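Local coordinates for protein phytochromobilin synthase (Solanum lycopersicum, PDB 6KME) that probably catalyses the ferredoxin-dependent reduction of biliverdin IX alpha to phytochromobilin, and holds biliverdin in a pocket beside its antiparallel sheet, at residues F39-T44 with L74-H79; E57-L62 with A254-T259; T168-R173 with L232-E237. The protein carries 1 engineered substitution. All blocks are in the same frame, centred on the assembly; numbering follows the deposited sequence. Where two conformers were deposited one is given.

How the contacts relate
Contacts 1 and 2 serve one antiparallel sheet: contact 1 lays helix 34-47 against strand 69-77, and contact 2 ties the neighbouring outermost strand 51-63 to helix 251-262. Their centres are 19 Å apart, and their nearest atoms, about 5 Å apart, do not touch. Contact 3 belongs to the pocket itself, where 168-173 and helix 218-238 meet biliverdin. It touches contact 2 through Ile258 CG2, 3.5 Å from Ser236 O, although their centres are 21 Å apart. Val257 of contact 2 has its side chain about 9 Å from biliverdin at the nearest atoms. Contacts 1 and 3, with centres 25 Å apart, lie on opposite sides of the chain's centre.

Contact 1 of 3, residues F39-T44 with L74-H79; sequences FALEET and LSFEAH
Leu41, Leu74 and Phe76 join helix 34-47 to strand 69-77, so that the N-terminal helix lies against the antiparallel sheet in the helix-sheet-helix sandwich of the bilin reductases. The contact across the segments is wholly apolar. Both methyls of Leu41 reach the CE2 corner of the Phe76 ring, CD1 lying 3.6 Å from Phe76 CE2 and CD2 3.8 Å from that same carbon. The two side chains cross at about a right angle, and the CD1 methyl comes in obliquely to the ring. With CG of Leu41 anti to its carbonyl carbon (chi1 -59°), both branches are carried toward the strand, and a forked leucine can therefore hold a flat phenylalanine at two points. Leu74 stands at the margin, where its CD1 is a looser 4.4 Å from Leu41 CD1. Replacing Leu41 by an alanine would remove both methyls and would probably open a gap beside Phe76 CE2, with the ring less firmly held. Leu50 from the connecting loop and Leu84 of strand 81-91 also touch Leu41, extending this apolar patch.

The polar bonds lie within the helix and do not cross the contact. Thr44 can be accommodated inside the helix with its hydroxyl bonded back to the preceding turn, and it is also hydrogen-bonded to Tyr202 OH of helix 188-211. One turn earlier, the Phe39 ring has Glu43 CG over one face, offset toward the rim, while Glu43 OE1 is hydrogen-bonded to Gln203 of that same helix 188-211. At Ala40 O two donors converge from opposite faces of the carbonyl plane: Thr44 N at 2.9 Å from Ala40 O, and Thr44 OG1 at 2.5 Å from Ala40 O, the hydroxyl standing 36° out of the plane.

Contact 2 of 3, residues E57-L62 with A254-T259; sequences EKYSSL and AKDVIT
An outermost strand of the antiparallel sheet, 51-63, is tied here to helix 251-262, with Tyr59, in the short break of that strand, and Leu62 facing Asp256 and Val257. The polar link is a hydrogen bond from Tyr59 to Asp256. Tyr59 OH is the donor to Asp256 OD2, which lies at the ring edge, close to the ring plane; the oxygens are 2.4 Å apart, so short that the exact length is doubtful. The ring and carboxylate planes differ by 29°. Asp256 leaves the helix beside the facing surface, and because its CG is anti to its backbone N (chi1 -175°) the carboxylate reaches back toward Tyr59. Tyrosine fits the place because its long, flat ring spans the distance and delivers a donor only at the far end. The second oxygen, Asp256 OD1, forms a salt bridge with Lys260 one turn on, so each oxygen of the carboxylate has its own partner.

The apolar link centres on Val257 CG2. Val257 CG2 lies 4.1 Å from Tyr59 CE1, where the two side chains slide past each other in opposite directions. It also meets Leu62 CD2, 4.1 Å from Val257 CG2, tip to tip. One methyl of a branched valine thus touches both Tyr59 and Leu62 without a long chain. Within the helix, Thr259 OG1 turns back to Lys255 O, a bond of 2.8 Å that spends the hydroxyl on the helix itself.

Around this pairing, Tyr59 also meets the ring of Phe261, Leu62 rests on Ile249 of helix 242-249, and Tyr59 and Leu62 both touch Met73 of strand 69-77. Helices 242-249 and 251-262, which touch each other through Ala254 and Ile258, thus both reach this outermost strand.

Contact 3 of 3, residues T168-R173 with L232-E237; sequences TSESLR and LTWRSE. With BLA (biliverdine IX alpha), chain B.
Glu170 meets Trp234 through its aliphatic part, not its charge. Glu170 CB lies 3.5 Å from Trp234 CH2, coming in obliquely to the indole, and Glu170 CG is 4.2 Å from the same carbon. The chain then bends at chi2 (86°), which turns the carboxylate off the indole. At the tip OE1 is bound by Ser293 OG and OE2 by the backbone N of Ile295, so the buried charge is satisfied away from the ring.

Their neighbours Thr168, Ser171 and Arg235, with Trp234 itself, line the biliverdin pocket. Thr168 grips both oxygens of one propionate: its backbone N is 2.9 Å from O1A of biliverdin in a nearly straight bond (165°), and its OG1 lies 2.6 Å from O2A. Ser171 OG, a small donor, bonds OB of biliverdin at 2.7 Å, and that oxygen sits in the plane of the Trp234 ring, at its edge. Arg235 places one face of its guanidinium over the methyl CMB, while Asp239 pairs with its NH2. Hydrogen-bond donors for propionate and carbonyl, with the guanidinium face against a methyl, make this part of the substrate pocket of a ferredoxin-dependent bilin reductase.

Contact 1 of 3, residues F39-T44 with L74-H79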
loop_
_atom_site.group_PDB
_atom_site.type_symbol
_atom_site.label_atom_id
_atom_site.label_comp_id
_atom_site.label_asym_id
_atom_site.label_seq_id
_atom_site.Cartn_x
_atom_site.Cartn_y
_atom_site.Cartn_z
ATOM N N PHE A 39 -8.864 6.149 13.793
ATOM C CA PHE A 39 -10.073 5.522 13.275
ATOM C C PHE A 39 -9.827 4.051 12.965
ATOM O O PHE A 39 -10.637 3.189 13.310
ATOM C CB PHE A 39 -10.571 6.244 12.021
ATOM C CG PHE A 39 -11.705 5.522 11.321
ATOM C CD1 PHE A 39 -13.017 5.770 11.668
ATOM C CD2 PHE A 39 -11.449 4.575 10.338
ATOM C CE1 PHE A 39 -14.062 5.096 11.038
ATOM C CE2 PHE A 39 -12.480 3.897 9.711
ATOM C CZ PHE A 39 -13.791 4.159 10.058
ATOM N N ALA A 40 -8.707 3.749 12.302
ATOM C CA ALA A 40 -8.512 2.399 11.788
ATOM C C ALA A 40 -8.230 1.422 12.914
ATOM O O ALA A 40 -8.738 0.292 12.907
ATOM C CB ALA A 40 -7.377 2.379 10.762
ATOM N N LEU A 41 -7.436 1.841 13.896
ATOM C CA LEU A 41 -7.152 0.954 15.021
ATOM C C LEU A 41 -8.408 0.671 15.832
ATOM O O LEU A 41 -8.646 -0.477 16.235
ATOM C CB LEU A 41 -6.058 1.555 15.902
ATOM C CG LEU A 41 -4.714 1.839 15.224
ATOM C CD1 LEU A 41 -3.695 2.343 16.245
ATOM C CD2 LEU A 41 -4.174 0.624 14.473
ATOM N N GLU A 42 -9.228 1.699 16.083
ATOM C CA GLU A 42 -10.487 1.488 16.805
ATOM C C GLU A 42 -11.413 0.536 16.050
ATOM O O GLU A 42 -12.001 -0.378 16.650
ATOM C CB GLU A 42 -11.196 2.822 17.049
ATOM C CG GLU A 42 -10.470 3.770 17.975
ATOM C CD GLU A 42 -11.133 3.865 19.327
ATOM O OE1 GLU A 42 -11.621 2.827 19.822
ATOM O OE2 GLU A 42 -11.176 4.978 19.890
ATOM N N GLU A 43 -11.585 0.756 14.737
ATOM C CA GLU A 43 -12.445 -0.126 13.950
ATOM C C GLU A 43 -11.920 -1.558 13.957
ATOM O O GLU A 43 -12.698 -2.508 14.111
ATOM C CB GLU A 43 -12.579 0.382 12.510
ATOM C CG GLU A 43 -13.482 1.594 12.338
ATOM C CD GLU A 43 -14.975 1.306 12.502
ATOM O OE1 GLU A 43 -15.513 0.359 11.875
ATOM O OE2 GLU A 43 -15.622 2.054 13.263
ATOM N N THR A 44 -10.603 -1.733 13.806
ATOM C CA THR A 44 -10.043 -3.083 13.809
ATOM C C THR A 44 -10.374 -3.812 15.109
ATOM O O THR A 44 -10.723 -4.999 15.097
ATOM C CB THR A 44 -8.527 -3.036 13.592
ATOM O OG1 THR A 44 -8.221 -2.166 12.496
ATOM C CG2 THR A 44 -7.978 -4.442 13.289
ATOM N N LEU A 74 3.859 3.012 14.196
ATOM C CA LEU A 74 3.067 2.126 15.039
ATOM C C LEU A 74 2.971 0.769 14.360
ATOM O O LEU A 74 2.981 0.686 13.135
ATOM C CB LEU A 74 1.668 2.686 15.267
ATOM C CG LEU A 74 1.517 4.032 15.957
ATOM C CD1 LEU A 74 0.099 4.514 15.733
ATOM C CD2 LEU A 74 1.809 3.891 17.453
ATOM N N SER A 75 2.882 -0.302 15.149
ATOM C CA SER A 75 2.761 -1.610 14.522
ATOM C C SER A 75 1.990 -2.564 15.431
ATOM O O SER A 75 2.087 -2.505 16.663
ATOM C CB SER A 75 4.136 -2.191 14.144
ATOM O OG SER A 75 5.045 -2.190 15.236
ATOM N N PHE A 76 1.219 -3.444 14.795
ATOM C CA PHE A 76 0.340 -4.366 15.502
ATOM C C PHE A 76 0.240 -5.649 14.694
ATOM O O PHE A 76 0.632 -5.706 13.523
ATOM C CB PHE A 76 -1.053 -3.761 15.714
ATOM C CG PHE A 76 -1.040 -2.460 16.458
ATOM C CD1 PHE A 76 -1.044 -2.439 17.844
ATOM C CD2 PHE A 76 -1.009 -1.257 15.768
ATOM C CE1 PHE A 76 -1.031 -1.238 18.526
ATOM C CE2 PHE A 76 -0.991 -0.058 16.452
ATOM C CZ PHE A 76 -0.994 -0.045 17.818
ATOM N N GLU A 77 -0.290 -6.685 15.333
ATOM C CA GLU A 77 -0.702 -7.886 14.628
ATOM C C GLU A 77 -2.023 -8.361 15.211
ATOM O O GLU A 77 -2.520 -7.815 16.206
ATOM C CB GLU A 77 0.372 -8.987 14.683
ATOM C CG GLU A 77 0.956 -9.284 16.047
ATOM C CD GLU A 77 2.175 -10.190 15.950
ATOM O OE1 GLU A 77 3.278 -9.697 15.612
ATOM O OE2 GLU A 77 2.018 -11.407 16.179
ATOM N N ALA A 78 -2.605 -9.365 14.552
ATOM C CA ALA A 78 -3.875 -9.960 14.966
ATOM C C ALA A 78 -3.901 -11.387 14.434
ATOM O O ALA A 78 -2.972 -11.821 13.744
ATOM C CB ALA A 78 -5.069 -9.132 14.470
ATOM N N HIS A 79 -4.975 -12.120 14.744
ATOM C CA HIS A 79 -4.995 -13.538 14.392
ATOM C C HIS A 79 -4.798 -13.759 12.894
ATOM O O HIS A 79 -4.096 -14.694 12.488
ATOM C CB HIS A 79 -6.293 -14.208 14.834
ATOM C CG HIS A 79 -6.326 -15.669 14.514
ATOM N ND1 HIS A 79 -5.626 -16.607 15.244
ATOM C CD2 HIS A 79 -6.939 -16.351 13.516
ATOM C CE1 HIS A 79 -5.821 -17.806 14.723
ATOM N NE2 HIS A 79 -6.621 -17.679 13.680
#

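Contact 2 of 3, residues E57-L62 with A254-T259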
loop_
_atom_site.group_PDB
_atom_site.type_symbol
_atom_site.label_atom_id
_atom_site.label_comp_id
_atom_site.label_asym_id
_atom_site.label_seq_id
_atom_site.Cartn_x
_atom_site.Cartn_y
_atom_site.Cartn_z
ATOM N N GLU A 57 9.305 -1.994 19.547
ATOM C CA GLU A 57 10.488 -1.749 20.357
ATOM C C GLU A 57 11.677 -1.274 19.538
ATOM O O GLU A 57 12.684 -0.860 20.124
ATOM C CB GLU A 57 10.885 -3.011 21.112
ATOM C CG GLU A 57 9.753 -3.632 21.897
ATOM C CD GLU A 57 9.998 -5.089 22.160
ATOM O OE1 GLU A 57 11.177 -5.498 22.090
ATOM O OE2 GLU A 57 9.020 -5.825 22.420
ATOM N N LYS A 58 11.595 -1.343 18.206
ATOM C CA LYS A 58 12.668 -0.872 17.341
ATOM C C LYS A 58 12.261 0.279 16.430
ATOM O O LYS A 58 13.148 0.977 15.923
ATOM C CB LYS A 58 13.208 -2.028 16.482
ATOM N N TYR A 59 10.961 0.515 16.225
ATOM C CA TYR A 59 10.471 1.567 15.323
ATOM C C TYR A 59 9.298 2.269 16.001
ATOM O O TYR A 59 8.188 1.736 16.026
ATOM C CB TYR A 59 10.055 0.988 13.971
ATOM C CG TYR A 59 11.215 0.316 13.288
ATOM C CD1 TYR A 59 12.149 1.064 12.576
ATOM C CD2 TYR A 59 11.406 -1.054 13.397
ATOM C CE1 TYR A 59 13.245 0.456 11.980
ATOM C CE2 TYR A 59 12.490 -1.671 12.799
ATOM C CZ TYR A 59 13.403 -0.914 12.090
ATOM O OH TYR A 59 14.484 -1.533 11.504
ATOM N N SER A 60 9.538 3.467 16.533
ATOM C CA SER A 60 8.451 4.197 17.176
ATOM C C SER A 60 8.498 5.676 16.818
ATOM O O SER A 60 7.508 6.235 16.343
ATOM C CB SER A 60 8.497 4.015 18.697
ATOM O OG SER A 60 9.727 4.485 19.222
ATOM N N SER A 61 9.645 6.311 17.039
ATOM C CA SER A 61 9.803 7.732 16.789
ATOM C C SER A 61 11.202 8.000 16.261
ATOM O O SER A 61 12.187 7.458 16.774
ATOM C CB SER A 61 9.553 8.547 18.062
ATOM O OG SER A 61 9.798 9.916 17.831
ATOM N N LEU A 62 11.286 8.855 15.245
ATOM C CA LEU A 62 12.556 9.152 14.602
ATOM C C LEU A 62 12.518 10.598 14.118
ATOM O O LEU A 62 11.564 10.997 13.444
ATOM C CB LEU A 62 12.781 8.175 13.442
ATOM C CG LEU A 62 14.178 7.703 13.066
ATOM C CD1 LEU A 62 14.939 7.187 14.278
ATOM C CD2 LEU A 62 14.043 6.625 11.994
ATOM N N ALA A 254 17.032 5.058 6.243
ATOM C CA ALA A 254 15.872 4.916 5.368
ATOM C C ALA A 254 15.763 3.489 4.839
ATOM O O ALA A 254 14.682 2.893 4.864
ATOM C CB ALA A 254 15.937 5.925 4.218
ATOM N N LYS A 255 16.879 2.911 4.382
ATOM C CA LYS A 255 16.852 1.526 3.910
ATOM C C LYS A 255 16.452 0.569 5.028
ATOM O O LYS A 255 15.760 -0.435 4.791
ATOM C CB LYS A 255 18.215 1.145 3.334
ATOM N N ASP A 256 16.871 0.867 6.255
ATOM C CA ASP A 256 16.473 0.044 7.389
ATOM C C ASP A 256 14.967 0.135 7.637
ATOM O O ASP A 256 14.289 -0.888 7.768
ATOM C CB ASP A 256 17.269 0.467 8.622
ATOM C CG ASP A 256 17.005 -0.417 9.818
ATOM O OD1 ASP A 256 17.684 -1.459 9.954
ATOM O OD2 ASP A 256 16.111 -0.074 10.617
ATOM N N VAL A 257 14.422 1.353 7.688
ATOM C CA VAL A 257 12.981 1.527 7.900
ATOM C C VAL A 257 12.184 0.874 6.771
ATOM O O VAL A 257 11.122 0.282 6.995
ATOM C CB VAL A 257 12.630 3.023 8.024
ATOM C CG1 VAL A 257 11.105 3.214 7.963
ATOM C CG2 VAL A 257 13.183 3.611 9.315
ATOM N N ILE A 258 12.681 0.976 5.542
ATOM C CA ILE A 258 11.944 0.462 4.394
ATOM C C ILE A 258 11.868 -1.061 4.434
ATOM O O ILE A 258 10.789 -1.649 4.285
ATOM C CB ILE A 258 12.590 0.971 3.091
ATOM C CG1 ILE A 258 12.293 2.465 2.920
ATOM C CG2 ILE A 258 12.119 0.150 1.897
ATOM C CD1 ILE A 258 13.243 3.203 1.953
ATOM N N THR A 259 13.006 -1.726 4.626
ATOM C CA THR A 259 13.054 -3.176 4.516
ATOM C C THR A 259 12.660 -3.902 5.798
ATOM O O THR A 259 12.206 -5.052 5.731
ATOM C CB THR A 259 14.454 -3.628 4.115
ATOM O OG1 THR A 259 15.394 -3.151 5.090
ATOM C CG2 THR A 259 14.813 -3.076 2.738
#

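Contact 3 of 3, residues T168-R173 with L232-E237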
loop_
_atom_site.group_PDB
_atom_site.type_symbol
_atom_site.label_atom_id
_atom_site.label_comp_id
_atom_site.label_asym_id
_atom_site.label_seq_id
_atom_site.Cartn_x
_atom_site.Cartn_y
_atom_site.Cartn_z
ATOM N N THR A 168 3.705 4.906 -13.406
ATOM C CA THR A 168 4.573 3.748 -13.606
ATOM C C THR A 168 3.760 2.518 -14.019
ATOM O O THR A 168 2.841 2.104 -13.302
ATOM C CB THR A 168 5.336 3.491 -12.298
ATOM O OG1 THR A 168 6.219 4.592 -12.035
ATOM C CG2 THR A 168 6.128 2.163 -12.319
ATOM N N SER A 169 4.052 1.960 -15.212
ATOM C CA SER A 169 3.183 0.907 -15.743
ATOM C C SER A 169 3.231 -0.352 -14.882
ATOM O O SER A 169 2.212 -1.032 -14.717
ATOM C CB SER A 169 3.559 0.564 -17.187
ATOM O OG SER A 169 3.115 1.563 -18.097
ATOM N N GLU A 170 4.404 -0.672 -14.324
ATOM C CA GLU A 170 4.546 -1.849 -13.469
ATOM C C GLU A 170 3.708 -1.751 -12.195
ATOM O O GLU A 170 3.418 -2.783 -11.577
ATOM C CB GLU A 170 6.025 -2.064 -13.116
ATOM C CG GLU A 170 6.899 -2.491 -14.299
ATOM C CD GLU A 170 7.435 -1.307 -15.136
ATOM O OE1 GLU A 170 6.989 -0.162 -14.931
ATOM O OE2 GLU A 170 8.332 -1.522 -15.977
ATOM N N SER A 171 3.315 -0.539 -11.783
ATOM C CA SER A 171 2.491 -0.394 -10.583
ATOM C C SER A 171 1.100 -0.991 -10.772
ATOM O O SER A 171 0.505 -1.487 -9.802
ATOM C CB SER A 171 2.391 1.081 -10.179
ATOM O OG SER A 171 3.661 1.578 -9.770
ATOM N N LEU A 172 0.584 -1.003 -12.009
ATOM C CA LEU A 172 -0.752 -1.544 -12.247
ATOM C C LEU A 172 -0.827 -3.036 -11.962
ATOM O O LEU A 172 -1.911 -3.551 -11.663
ATOM C CB LEU A 172 -1.202 -1.284 -13.683
ATOM C CG LEU A 172 -1.977 -0.011 -14.036
ATOM C CD1 LEU A 172 -2.902 -0.327 -15.201
ATOM C CD2 LEU A 172 -2.777 0.549 -12.896
ATOM N N ARG A 173 0.295 -3.752 -12.081
ATOM C CA ARG A 173 0.351 -5.169 -11.717
ATOM C C ARG A 173 -0.203 -5.414 -10.320
ATOM O O ARG A 173 -0.654 -6.523 -10.015
ATOM C CB ARG A 173 1.803 -5.686 -11.779
ATOM C CG ARG A 173 2.506 -5.536 -13.141
ATOM C CD ARG A 173 4.044 -5.748 -13.083
ATOM N NE ARG A 173 4.654 -5.640 -14.420
ATOM C CZ ARG A 173 5.950 -5.815 -14.686
ATOM N NH1 ARG A 173 6.797 -6.105 -13.704
ATOM N NH2 ARG A 173 6.406 -5.694 -15.939
ATOM N N LEU A 232 6.151 -7.299 -1.445
ATOM C CA LEU A 232 7.045 -6.561 -0.553
ATOM C C LEU A 232 8.361 -6.244 -1.248
ATOM O O LEU A 232 8.964 -5.186 -1.016
ATOM C CB LEU A 232 7.328 -7.376 0.722
ATOM C CG LEU A 232 6.115 -7.741 1.571
ATOM C CD1 LEU A 232 6.510 -8.730 2.689
ATOM C CD2 LEU A 232 5.485 -6.473 2.136
ATOM N N THR A 233 8.841 -7.169 -2.070
ATOM C CA THR A 233 10.114 -6.961 -2.744
ATOM C C THR A 233 10.012 -5.818 -3.745
ATOM O O THR A 233 10.899 -4.954 -3.806
ATOM C CB THR A 233 10.552 -8.248 -3.435
ATOM O OG1 THR A 233 10.810 -9.260 -2.451
ATOM C CG2 THR A 233 11.810 -8.001 -4.252
ATOM N N TRP A 234 8.930 -5.791 -4.530
ATOM C CA TRP A 234 8.719 -4.682 -5.460
ATOM C C TRP A 234 8.701 -3.348 -4.725
ATOM O O TRP A 234 9.458 -2.426 -5.062
ATOM C CB TRP A 234 7.415 -4.871 -6.239
ATOM C CG TRP A 234 7.015 -3.611 -6.951
ATOM C CD1 TRP A 234 6.086 -2.687 -6.541
ATOM C CD2 TRP A 234 7.577 -3.099 -8.173
ATOM N NE1 TRP A 234 6.027 -1.644 -7.444
ATOM C CE2 TRP A 234 6.925 -1.877 -8.455
ATOM C CE3 TRP A 234 8.548 -3.572 -9.067
ATOM C CZ2 TRP A 234 7.227 -1.107 -9.590
ATOM C CZ3 TRP A 234 8.843 -2.805 -10.203
ATOM C CH2 TRP A 234 8.184 -1.589 -10.447
ATOM N N ARG A 235 7.853 -3.236 -3.697
ATOM C CA ARG A 235 7.682 -1.958 -3.015
ATOM C C ARG A 235 8.937 -1.550 -2.262
ATOM O O ARG A 235 9.296 -0.365 -2.252
ATOM C CB ARG A 235 6.465 -2.019 -2.080
ATOM C CG ARG A 235 5.132 -2.123 -2.830
ATOM C CD ARG A 235 3.931 -1.773 -1.946
ATOM N NE ARG A 235 3.957 -0.361 -1.567
ATOM C CZ ARG A 235 3.171 0.177 -0.643
ATOM N NH1 ARG A 235 2.275 -0.579 -0.005
ATOM N NH2 ARG A 235 3.279 1.467 -0.357
ATOM N N SER A 236 9.643 -2.498 -1.642
ATOM C CA SER A 236 10.828 -2.068 -0.911
ATOM C C SER A 236 11.912 -1.560 -1.855
ATOM O O SER A 236 12.747 -0.752 -1.439
ATOM C CB SER A 236 11.359 -3.188 -0.009
ATOM O OG SER A 236 11.953 -4.209 -0.768
ATOM N N GLU A 237 11.891 -1.970 -3.124
ATOM C CA GLU A 237 12.864 -1.477 -4.099
ATOM C C GLU A 237 12.425 -0.181 -4.789
ATOM O O GLU A 237 13.262 0.694 -5.030
ATOM C CB GLU A 237 13.144 -2.555 -5.156
ATOM C CG GLU A 237 14.265 -2.203 -6.158
ATOM C CD GLU A 237 15.670 -2.308 -5.558
ATOM O OE1 GLU A 237 15.900 -3.186 -4.702
ATOM O OE2 GLU A 237 16.546 -1.507 -5.946
HETATM C CHA BLA B . 4.193 9.694 -6.260
HETATM N NA BLA B . 3.297 7.426 -5.381
HETATM C C1A BLA B . 3.530 8.337 -6.424
HETATM C C2A BLA B . 3.037 7.723 -7.659
HETATM C C3A BLA B . 2.507 6.406 -7.305
HETATM C C4A BLA B . 2.682 6.245 -5.889
HETATM C CMA BLA B . 1.855 5.353 -8.204
HETATM C CAA BLA B . 3.147 8.424 -9.042
HETATM C CBA BLA B . 4.541 8.239 -9.579
HETATM C CGA BLA B . 4.640 6.918 -10.426
HETATM O O1A BLA B . 3.798 6.883 -11.273
HETATM O O2A BLA B . 5.533 6.200 -10.080
HETATM C CHB BLA B . 2.273 5.063 -5.000
HETATM N NB BLA B . 2.848 3.096 -6.307
HETATM C C1B BLA B . 2.458 3.686 -5.083
HETATM C C2B BLA B . 1.907 2.435 -4.275
HETATM C C3B BLA B . 2.250 1.258 -4.931
HETATM C C4B BLA B . 2.917 1.672 -6.245
HETATM C CMB BLA B . 1.358 2.624 -2.872
HETATM O OB BLA B . 3.464 1.018 -7.118
HETATM C CAB BLA B . 2.108 -0.236 -4.773
HETATM C CBB BLA B . 2.525 -1.354 -5.413
HETATM N NC BLA B . 4.715 8.563 -1.107
HETATM C C1C BLA B . 4.403 7.640 -0.082
HETATM C C2C BLA B . 5.240 8.073 1.130
HETATM C C3C BLA B . 5.970 9.199 0.749
HETATM C C4C BLA B . 5.645 9.548 -0.723
HETATM C CMC BLA B . 5.134 7.256 2.424
HETATM O OC BLA B . 3.600 6.758 -0.342
HETATM C CAC BLA B . 6.920 9.953 1.610
HETATM C CBC BLA B . 7.764 9.589 2.601
HETATM C CHD BLA B . 6.035 10.495 -1.633
HETATM N ND BLA B . 4.918 9.741 -3.846
HETATM C C1D BLA B . 5.669 10.556 -3.105
HETATM C C2D BLA B . 6.220 11.724 -3.903
HETATM C C3D BLA B . 5.748 11.579 -5.194
HETATM C C4D BLA B . 4.884 10.285 -5.215
HETATM C CMD BLA B . 7.107 12.759 -3.236
HETATM C CAD BLA B . 5.937 12.412 -6.468
HETATM C CBD BLA B . 7.331 12.320 -7.057
HETATM C CGD BLA B . 7.698 10.911 -7.702
HETATM O O1D BLA B . 8.770 10.503 -7.292
HETATM O O2D BLA B . 6.858 10.491 -8.487
#